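Carbohydrate kinase, pfkB family (Enterococcus faecalis, PDB 3KTN) probably phosphorylates 2-keto-3-deoxygluconate or a related sugar acid, as a magnesium-binding kinase of the ribokinase-like pfkB family. Local coordinates at residues 199-204 / 219-224; 286-289 / 293-296; 125-130 / 155-160. One frame throughout, in Å; residues are numbered along the deposited sequence.

The three contacts belong to an alpha/beta fold whose main sheet is largely parallel, and all are away from the magnesium site formed by Asp274 and Ile276. Contact 3 (125-130 / 155-160) comes first along the chain, then contact 1 (199-204 / 219-224), then contact 2 (286-289 / 293-296), with no overlap in sequence. Their centres are well separated: about 21 Å between contacts 1 and 2, 22 Å between 2 and 3, and 31 Å between 1 and 3. The nearest atoms of contacts 1 and 2 are still about 9 Å apart. Contact 1 is polar and lies at the surface; contacts 2 and 3 are partly buried, the former combining a helix end with an edge-to-face aromatic pair, the latter apolar.

Contact 1. Residues 199-204 / 219-224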
loop_
_atom_site.group_PDB
_atom_site.type_symbol
_atom_site.label_atom_id
_atom_site.label_comp_id
_atom_site.label_asym_id
_atom_site.label_seq_id
_atom_site.Cartn_x
_atom_site.Cartn_y
_atom_site.Cartn_z
ATOM N N GLY A 199 16.568 -30.642 -17.691
ATOM C CA GLY A 199 17.210 -31.126 -16.485
ATOM C C GLY A 199 18.696 -30.834 -16.501
ATOM O O GLY A 199 19.207 -30.246 -17.455
ATOM N N SER A 200 19.396 -31.250 -15.453
ATOM C CA SER A 200 20.833 -31.011 -15.363
ATOM C C SER A 200 21.639 -32.298 -15.263
ATOM O O SER A 200 21.090 -33.380 -15.052
ATOM C CB SER A 200 21.143 -30.163 -14.136
ATOM O OG SER A 200 20.924 -30.919 -12.957
ATOM N N ARG A 201 22.954 -32.155 -15.402
ATOM C CA ARG A 201 23.876 -33.279 -15.310
ATOM C C ARG A 201 23.721 -33.966 -13.960
ATOM O O ARG A 201 23.635 -35.194 -13.883
ATOM C CB ARG A 201 25.316 -32.788 -15.461
ATOM C CG ARG A 201 26.377 -33.843 -15.169
ATOM C CD ARG A 201 27.763 -33.214 -15.115
ATOM N NE ARG A 201 28.830 -34.202 -14.972
ATOM C CZ ARG A 201 28.999 -34.976 -13.904
ATOM N NH1 ARG A 201 28.167 -34.885 -12.873
ATOM N NH2 ARG A 201 30.006 -35.841 -13.866
ATOM N N ARG A 202 23.686 -33.172 -12.895
ATOM C CA ARG A 202 23.549 -33.720 -11.554
ATOM C C ARG A 202 22.290 -34.561 -11.390
ATOM O O ARG A 202 22.241 -35.443 -10.533
ATOM C CB ARG A 202 23.561 -32.602 -10.508
ATOM C CG ARG A 202 24.881 -31.859 -10.418
ATOM C CD ARG A 202 24.944 -30.989 -9.171
ATOM N NE ARG A 202 26.194 -30.236 -9.093
ATOM C CZ ARG A 202 26.540 -29.269 -9.939
ATOM N NH1 ARG A 202 25.726 -28.932 -10.932
ATOM N NH2 ARG A 202 27.699 -28.640 -9.791
ATOM N N ASP A 203 21.265 -34.293 -12.194
ATOM C CA ASP A 203 20.044 -35.085 -12.095
ATOM C C ASP A 203 20.342 -36.501 -12.575
ATOM O O ASP A 203 19.987 -37.482 -11.919
ATOM C CB ASP A 203 18.916 -34.489 -12.947
ATOM C CG ASP A 203 18.306 -33.242 -12.328
ATOM O OD1 ASP A 203 17.986 -33.270 -11.121
ATOM O OD2 ASP A 203 18.133 -32.242 -13.054
ATOM N N LEU A 204 21.001 -36.596 -13.724
ATOM C CA LEU A 204 21.343 -37.886 -14.302
ATOM C C LEU A 204 22.173 -38.721 -13.333
ATOM O O LEU A 204 21.885 -39.895 -13.111
ATOM C CB LEU A 204 22.111 -37.683 -15.609
ATOM C CG LEU A 204 21.390 -36.779 -16.612
ATOM C CD1 LEU A 204 22.211 -36.656 -17.886
ATOM C CD2 LEU A 204 20.013 -37.350 -16.913
ATOM N N GLU A 219 34.571 -31.593 -20.962
ATOM C CA GLU A 219 33.445 -31.600 -21.883
ATOM C C GLU A 219 33.137 -32.988 -22.433
ATOM O O GLU A 219 31.990 -33.435 -22.395
ATOM C CB GLU A 219 33.716 -30.643 -23.045
ATOM C CG GLU A 219 32.566 -30.517 -24.023
ATOM C CD GLU A 219 32.861 -29.534 -25.133
ATOM O OE1 GLU A 219 33.322 -28.416 -24.821
ATOM O OE2 GLU A 219 32.626 -29.871 -26.314
ATOM N N ALA A 220 34.167 -33.657 -22.946
ATOM C CA ALA A 220 34.020 -34.993 -23.519
ATOM C C ALA A 220 33.274 -35.937 -22.580
ATOM O O ALA A 220 32.354 -36.639 -22.995
ATOM C CB ALA A 220 35.388 -35.563 -23.855
ATOM N N GLN A 221 33.677 -35.951 -21.315
ATOM C CA GLN A 221 33.035 -36.803 -20.323
ATOM C C GLN A 221 31.585 -36.368 -20.150
ATOM O O GLN A 221 30.665 -37.191 -20.143
ATOM C CB GLN A 221 33.754 -36.691 -18.979
ATOM C CG GLN A 221 33.081 -37.467 -17.866
ATOM C CD GLN A 221 33.596 -37.082 -16.497
ATOM O OE1 GLN A 221 34.769 -37.284 -16.181
ATOM N NE2 GLN A 221 32.719 -36.521 -15.672
ATOM N N GLU A 222 31.403 -35.059 -20.004
ATOM C CA GLU A 222 30.093 -34.448 -19.823
ATOM C C GLU A 222 29.137 -34.848 -20.943
ATOM O O GLU A 222 28.043 -35.356 -20.690
ATOM C CB GLU A 222 30.254 -32.925 -19.783
ATOM C CG GLU A 222 28.971 -32.142 -19.590
ATOM C CD GLU A 222 28.271 -32.471 -18.288
ATOM O OE1 GLU A 222 27.675 -33.564 -18.190
ATOM O OE2 GLU A 222 28.326 -31.637 -17.360
ATOM N N THR A 223 29.562 -34.619 -22.180
ATOM C CA THR A 223 28.757 -34.943 -23.350
ATOM C C THR A 223 28.477 -36.445 -23.486
ATOM O O THR A 223 27.368 -36.846 -23.850
ATOM C CB THR A 223 29.443 -34.451 -24.643
ATOM O OG1 THR A 223 29.703 -33.045 -24.543
ATOM C CG2 THR A 223 28.554 -34.708 -25.849
ATOM N N GLU A 224 29.478 -37.273 -23.196
ATOM C CA GLU A 224 29.323 -38.724 -23.298
ATOM C C GLU A 224 28.188 -39.208 -22.403
ATOM O O GLU A 224 27.342 -39.992 -22.829
ATOM C CB GLU A 224 30.631 -39.428 -22.906
ATOM C CG GLU A 224 30.704 -40.918 -23.251
ATOM C CD GLU A 224 29.838 -41.802 -22.362
ATOM O OE1 GLU A 224 29.900 -41.659 -21.122
ATOM O OE2 GLU A 224 29.103 -42.650 -22.905
#
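A long, loose salt bridge at the surface, between Arg201 and Glu222, joins the first turn of helix 201-206 to helix 218-233. Arg201 NE lies 3.5 Å from Glu222 OE1, and the guanidinium and carboxylate planes are 71° apart, so the two groups do not meet as a flat, doubly bonded pair. The carboxylate instead sits beside the extended arginine chain, though its exact placement is doubtful. A bend at the second torsion of Glu222 (chi2 61°) turns the carboxylate toward Arg201. Farther along the arginine, the side-chain amide of Gln221 comes to the edge of the guanidinium near NH2. Long, flexible polar residues suit such a place, since they can span the gap between two helices, here 7.8 Å between the CA atoms of Arg201 and Glu222.

The helix carrying Arg201 starts with a capping box. Ser200 N donates to Asp203 OD2 at 2.9 Å, and Asp203 N returns a weak bond to Ser200 OG. Short polar side chains suit both positions because they can turn back to the backbone.

Leu204, buried, packs on Ile226 and Phe229 of helix 218-233. Glu222 also touches Tyr257 of strand 250-257, while Gly199 is hydrogen-bonded through its backbone to Ala239 of strand 237-245.

Contact 2. Residues 286-289 / 293-296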
loop_
_atom_site.group_PDB
_atom_site.type_symbol
_atom_site.label_atom_id
_atom_site.label_comp_id
_atom_site.label_asym_id
_atom_site.label_seq_id
_atom_site.Cartn_x
_atom_site.Cartn_y
_atom_site.Cartn_z
ATOM N N ILE A 286 13.505 -22.401 -24.893
ATOM C CA ILE A 286 13.929 -23.577 -25.649
ATOM C C ILE A 286 12.764 -24.075 -26.495
ATOM O O ILE A 286 12.912 -24.302 -27.693
ATOM C CB ILE A 286 14.386 -24.726 -24.712
ATOM C CG1 ILE A 286 15.669 -24.331 -23.971
ATOM C CG2 ILE A 286 14.592 -26.003 -25.515
ATOM C CD1 ILE A 286 16.811 -23.865 -24.873
ATOM N N LEU A 287 11.602 -24.241 -25.868
ATOM C CA LEU A 287 10.422 -24.702 -26.589
ATOM C C LEU A 287 10.047 -23.747 -27.712
ATOM O O LEU A 287 9.635 -24.181 -28.786
ATOM C CB LEU A 287 9.236 -24.875 -25.635
ATOM C CG LEU A 287 9.403 -26.025 -24.642
ATOM C CD1 LEU A 287 8.126 -26.249 -23.847
ATOM C CD2 LEU A 287 9.764 -27.283 -25.415
ATOM N N TYR A 288 10.183 -22.446 -27.470
ATOM C CA TYR A 288 9.850 -21.467 -28.496
ATOM C C TYR A 288 10.779 -21.627 -29.690
ATOM O O TYR A 288 10.344 -21.541 -30.839
ATOM C CB TYR A 288 9.980 -20.034 -27.977
ATOM C CG TYR A 288 9.579 -19.028 -29.029
ATOM C CD1 TYR A 288 8.255 -18.942 -29.462
ATOM C CD2 TYR A 288 10.529 -18.214 -29.648
ATOM C CE1 TYR A 288 7.887 -18.073 -30.491
ATOM C CE2 TYR A 288 10.171 -17.344 -30.675
ATOM C CZ TYR A 288 8.851 -17.280 -31.092
ATOM O OH TYR A 288 8.491 -16.425 -32.115
ATOM N N GLY A 289 12.062 -21.836 -29.403
ATOM C CA GLY A 289 13.040 -22.015 -30.459
ATOM C C GLY A 289 12.672 -23.245 -31.267
ATOM O O GLY A 289 12.807 -23.268 -32.490
ATOM N N ASN A 293 11.625 -23.876 -35.270
ATOM C CA ASN A 293 12.642 -24.649 -35.972
ATOM C C ASN A 293 13.915 -23.823 -36.097
ATOM O O ASN A 293 14.436 -23.625 -37.196
ATOM C CB ASN A 293 12.157 -25.068 -37.366
ATOM C CG ASN A 293 10.987 -26.037 -37.313
ATOM O OD1 ASN A 293 9.828 -25.644 -37.461
ATOM N ND2 ASN A 293 11.287 -27.313 -37.086
ATOM N N TRP A 294 14.399 -23.330 -34.960
ATOM C CA TRP A 294 15.622 -22.538 -34.912
ATOM C C TRP A 294 16.812 -23.471 -34.745
ATOM O O TRP A 294 16.654 -24.620 -34.347
ATOM C CB TRP A 294 15.606 -21.581 -33.716
ATOM C CG TRP A 294 14.818 -20.323 -33.896
ATOM C CD1 TRP A 294 14.260 -19.855 -35.048
ATOM C CD2 TRP A 294 14.541 -19.343 -32.889
ATOM N NE1 TRP A 294 13.654 -18.642 -34.825
ATOM C CE2 TRP A 294 13.815 -18.302 -33.504
ATOM C CE3 TRP A 294 14.845 -19.239 -31.523
ATOM C CZ2 TRP A 294 13.376 -17.173 -32.804
ATOM C CZ3 TRP A 294 14.411 -18.115 -30.824
ATOM C CH2 TRP A 294 13.687 -17.096 -31.470
ATOM N N SER A 295 18.005 -22.969 -35.037
ATOM C CA SER A 295 19.203 -23.773 -34.870
ATOM C C SER A 295 19.406 -23.923 -33.369
ATOM O O SER A 295 18.824 -23.172 -32.585
ATOM C CB SER A 295 20.411 -23.070 -35.483
ATOM O OG SER A 295 20.689 -21.865 -34.798
ATOM N N LEU A 296 20.224 -24.887 -32.966
ATOM C CA LEU A 296 20.482 -25.111 -31.552
ATOM C C LEU A 296 21.153 -23.893 -30.932
ATOM O O LEU A 296 20.904 -23.560 -29.775
ATOM C CB LEU A 296 21.369 -26.342 -31.355
ATOM C CG LEU A 296 20.844 -27.684 -31.876
ATOM C CD1 LEU A 296 21.838 -28.777 -31.507
ATOM C CD2 LEU A 296 19.480 -27.994 -31.281
#
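Tyr288 and Trp294 meet as an offset edge-to-face pair. The tyrosine turns the edge carrying CD2 and CE2 toward the face of the indole six-membered ring, with the two planes at 88° and the ring centroids 5.3 Å apart. The closest atoms are Tyr288 CE2 and Trp294 CH2, at 3.6 Å. Next to this pair the indole lies against the helix backbone itself: Trp294 CE3 is 3.5 Å from Gly289 CA. Glycine suits the place, for with no side chain it lets a large flat ring come right up to the main chain.

One backbone bond fixes the tryptophan at its root, Trp294 N donating to Gly289 O over 2.9 Å with an N-H...O angle of 162°. This is the 6-to-1 bond of a Schellman motif. From that root, CG is anti to the carbonyl carbon (chi1 -80°), which swings the indole back along the helix to the tyrosine. The chain can reverse in this way because Asn293 takes a positive phi, a left-handed conformation that asparagine tolerates better than most residues.

Farther out, the rings belong to a wider aromatic cluster: Phe47 meets Tyr288, while Phe302 packs edge-to-face with Trp294 and Lys298 makes a cation-pi contact with it. Ser295 then caps the next helix, its OG accepting from Lys298 N.

The Schellman motif thus ends helix 278-291 and is followed after a very short link by the N-cap of helix 296-310: a tight helix-to-helix turn covered by aromatic side chains.

Contact 3. Residues 125-130 / 155-160; sequences AFLAEV and QKAHAY
Leu127 provides nearly all of the grip here, pushing its side chain against Lys156 and Ala157 at the end of helix 144-159 and Tyr160 just beyond it. Its two methyls divide the work. CD1 reaches the base of the lysine, with Leu127 CD1 3.5 Å from Lys156 CB, and CD2 rests on the alanine, with Leu127 CD2 3.8 Å from Ala157 CB. The small alanine lets the two backbones approach, and Leu127 and Ala157 have their CA atoms 6.5 Å apart. A branched leucine, able to spread two methyls over a helix surface, suits this buried place.

Nearer the leucine backbone, Leu127 CB lies over one face of the Tyr160 ring in a CH-pi contact, 4.3 Å from the centroid and 22° off the ring normal. The tyrosine ring leaves its own CB on the side of the backbone N (chi1 -76°), which turns that face to Leu127 CB.

The outer side is looser. Lys156 touches with its aliphatic base alone, and the rest of its chain leads away, where NZ makes a long, weak ion pair with Glu124. Ala128 and Glu129, both exposed, lie in the type I turn from Leu127 to Val130; Glu129 N donates to Phe126 O at 2.8 Å.

Helix 123-127 leads into strand 132-135, and helix 144-159 carries the chain on to the neighbouring parallel strand 163-167. The contact thus packs the approach to a beta-alpha-beta unit against that unit's own crossover helix, in keeping with the layered alpha/beta fold of ribokinase-like enzymes.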
loop_
_atom_site.group_PDB
_atom_site.type_symbol
_atom_site.label_atom_id
_atom_site.label_comp_id
_atom_site.label_asym_id
_atom_site.label_seq_id
_atom_site.Cartn_x
_atom_site.Cartn_y
_atom_site.Cartn_z
ATOM N N ALA A 125 -9.668 -36.168 -25.953
ATOM C CA ALA A 125 -10.188 -34.932 -26.529
ATOM C C ALA A 125 -9.166 -33.800 -26.551
ATOM O O ALA A 125 -9.118 -33.018 -27.505
ATOM C CB ALA A 125 -11.427 -34.492 -25.766
ATOM N N PHE A 126 -8.348 -33.709 -25.504
ATOM C CA PHE A 126 -7.350 -32.648 -25.424
ATOM C C PHE A 126 -6.246 -32.845 -26.447
ATOM O O PHE A 126 -5.929 -31.932 -27.214
ATOM C CB PHE A 126 -6.725 -32.585 -24.026
ATOM C CG PHE A 126 -7.729 -32.549 -22.911
ATOM C CD1 PHE A 126 -8.998 -32.009 -23.108
ATOM C CD2 PHE A 126 -7.400 -33.042 -21.653
ATOM C CE1 PHE A 126 -9.923 -31.958 -22.066
ATOM C CE2 PHE A 126 -8.318 -32.994 -20.603
ATOM C CZ PHE A 126 -9.584 -32.451 -20.812
ATOM N N LEU A 127 -5.662 -34.040 -26.448
ATOM C CA LEU A 127 -4.581 -34.364 -27.369
ATOM C C LEU A 127 -4.959 -34.081 -28.818
ATOM O O LEU A 127 -4.113 -33.697 -29.625
ATOM C CB LEU A 127 -4.176 -35.829 -27.197
ATOM C CG LEU A 127 -3.458 -36.141 -25.881
ATOM C CD1 LEU A 127 -3.356 -37.646 -25.682
ATOM C CD2 LEU A 127 -2.076 -35.503 -25.896
ATOM N N ALA A 128 -6.238 -34.251 -29.141
ATOM C CA ALA A 128 -6.724 -34.016 -30.496
ATOM C C ALA A 128 -6.618 -32.554 -30.923
ATOM O O ALA A 128 -6.695 -32.243 -32.110
ATOM C CB ALA A 128 -8.172 -34.484 -30.617
ATOM N N GLU A 129 -6.432 -31.654 -29.962
ATOM C CA GLU A 129 -6.340 -30.237 -30.288
ATOM C C GLU A 129 -4.989 -29.583 -30.018
ATOM O O GLU A 129 -4.854 -28.367 -30.141
ATOM C CB GLU A 129 -7.438 -29.471 -29.551
ATOM C CG GLU A 129 -8.835 -29.769 -30.071
ATOM C CD GLU A 129 -9.914 -29.085 -29.259
ATOM O OE1 GLU A 129 -9.850 -27.844 -29.100
ATOM O OE2 GLU A 129 -10.828 -29.788 -28.777
ATOM N N VAL A 130 -3.990 -30.383 -29.662
ATOM C CA VAL A 130 -2.659 -29.847 -29.388
ATOM C C VAL A 130 -1.596 -30.592 -30.180
ATOM O O VAL A 130 -1.794 -31.746 -30.560
ATOM C CB VAL A 130 -2.307 -29.946 -27.885
ATOM C CG1 VAL A 130 -3.311 -29.155 -27.064
ATOM C CG2 VAL A 130 -2.282 -31.402 -27.447
ATOM N N GLN A 155 1.831 -41.702 -22.365
ATOM C CA GLN A 155 1.603 -42.862 -23.230
ATOM C C GLN A 155 0.638 -42.482 -24.342
ATOM O O GLN A 155 0.887 -42.757 -25.515
ATOM C CB GLN A 155 1.011 -44.019 -22.423
ATOM C CG GLN A 155 1.994 -44.695 -21.490
ATOM C CD GLN A 155 1.300 -45.489 -20.403
ATOM O OE1 GLN A 155 0.241 -46.076 -20.629
ATOM N NE2 GLN A 155 1.899 -45.523 -19.217
ATOM N N LYS A 156 -0.464 -41.843 -23.964
ATOM C CA LYS A 156 -1.469 -41.419 -24.930
ATOM C C LYS A 156 -0.878 -40.428 -25.930
ATOM O O LYS A 156 -1.029 -40.595 -27.142
ATOM C CB LYS A 156 -2.657 -40.791 -24.200
ATOM C CG LYS A 156 -3.974 -41.502 -24.444
ATOM C CD LYS A 156 -4.738 -41.731 -23.148
ATOM C CE LYS A 156 -6.059 -42.439 -23.411
ATOM N NZ LYS A 156 -6.773 -42.808 -22.158
ATOM N N ALA A 157 -0.204 -39.399 -25.423
ATOM C CA ALA A 157 0.409 -38.386 -26.282
ATOM C C ALA A 157 1.305 -39.060 -27.311
ATOM O O ALA A 157 1.338 -38.668 -28.479
ATOM C CB ALA A 157 1.225 -37.406 -25.443
ATOM N N HIS A 158 2.037 -40.074 -26.865
ATOM C CA HIS A 158 2.929 -40.813 -27.744
ATOM C C HIS A 158 2.129 -41.496 -28.854
ATOM O O HIS A 158 2.491 -41.417 -30.027
ATOM C CB HIS A 158 3.707 -41.860 -26.951
ATOM C CG HIS A 158 4.661 -42.654 -27.785
ATOM N ND1 HIS A 158 5.672 -42.066 -28.517
ATOM C CD2 HIS A 158 4.745 -43.982 -28.027
ATOM C CE1 HIS A 158 6.336 -43.000 -29.173
ATOM N NE2 HIS A 158 5.794 -44.172 -28.893
ATOM N N ALA A 159 1.037 -42.154 -28.473
ATOM C CA ALA A 159 0.177 -42.843 -29.429
ATOM C C ALA A 159 -0.314 -41.878 -30.501
ATOM O O ALA A 159 -0.267 -42.188 -31.693
ATOM C CB ALA A 159 -1.010 -43.468 -28.708
ATOM N N TYR A 160 -0.793 -40.712 -30.076
ATOM C CA TYR A 160 -1.285 -39.704 -31.010
ATOM C C TYR A 160 -0.130 -39.037 -31.742
ATOM O O TYR A 160 -0.334 -38.137 -32.559
ATOM C CB TYR A 160 -2.088 -38.634 -30.272
ATOM C CG TYR A 160 -3.475 -39.057 -29.857
ATOM C CD1 TYR A 160 -3.674 -40.170 -29.040
ATOM C CD2 TYR A 160 -4.592 -38.325 -30.260
ATOM C CE1 TYR A 160 -4.954 -40.541 -28.631
ATOM C CE2 TYR A 160 -5.876 -38.686 -29.855
ATOM C CZ TYR A 160 -6.050 -39.794 -29.042
ATOM O OH TYR A 160 -7.318 -40.149 -28.639
#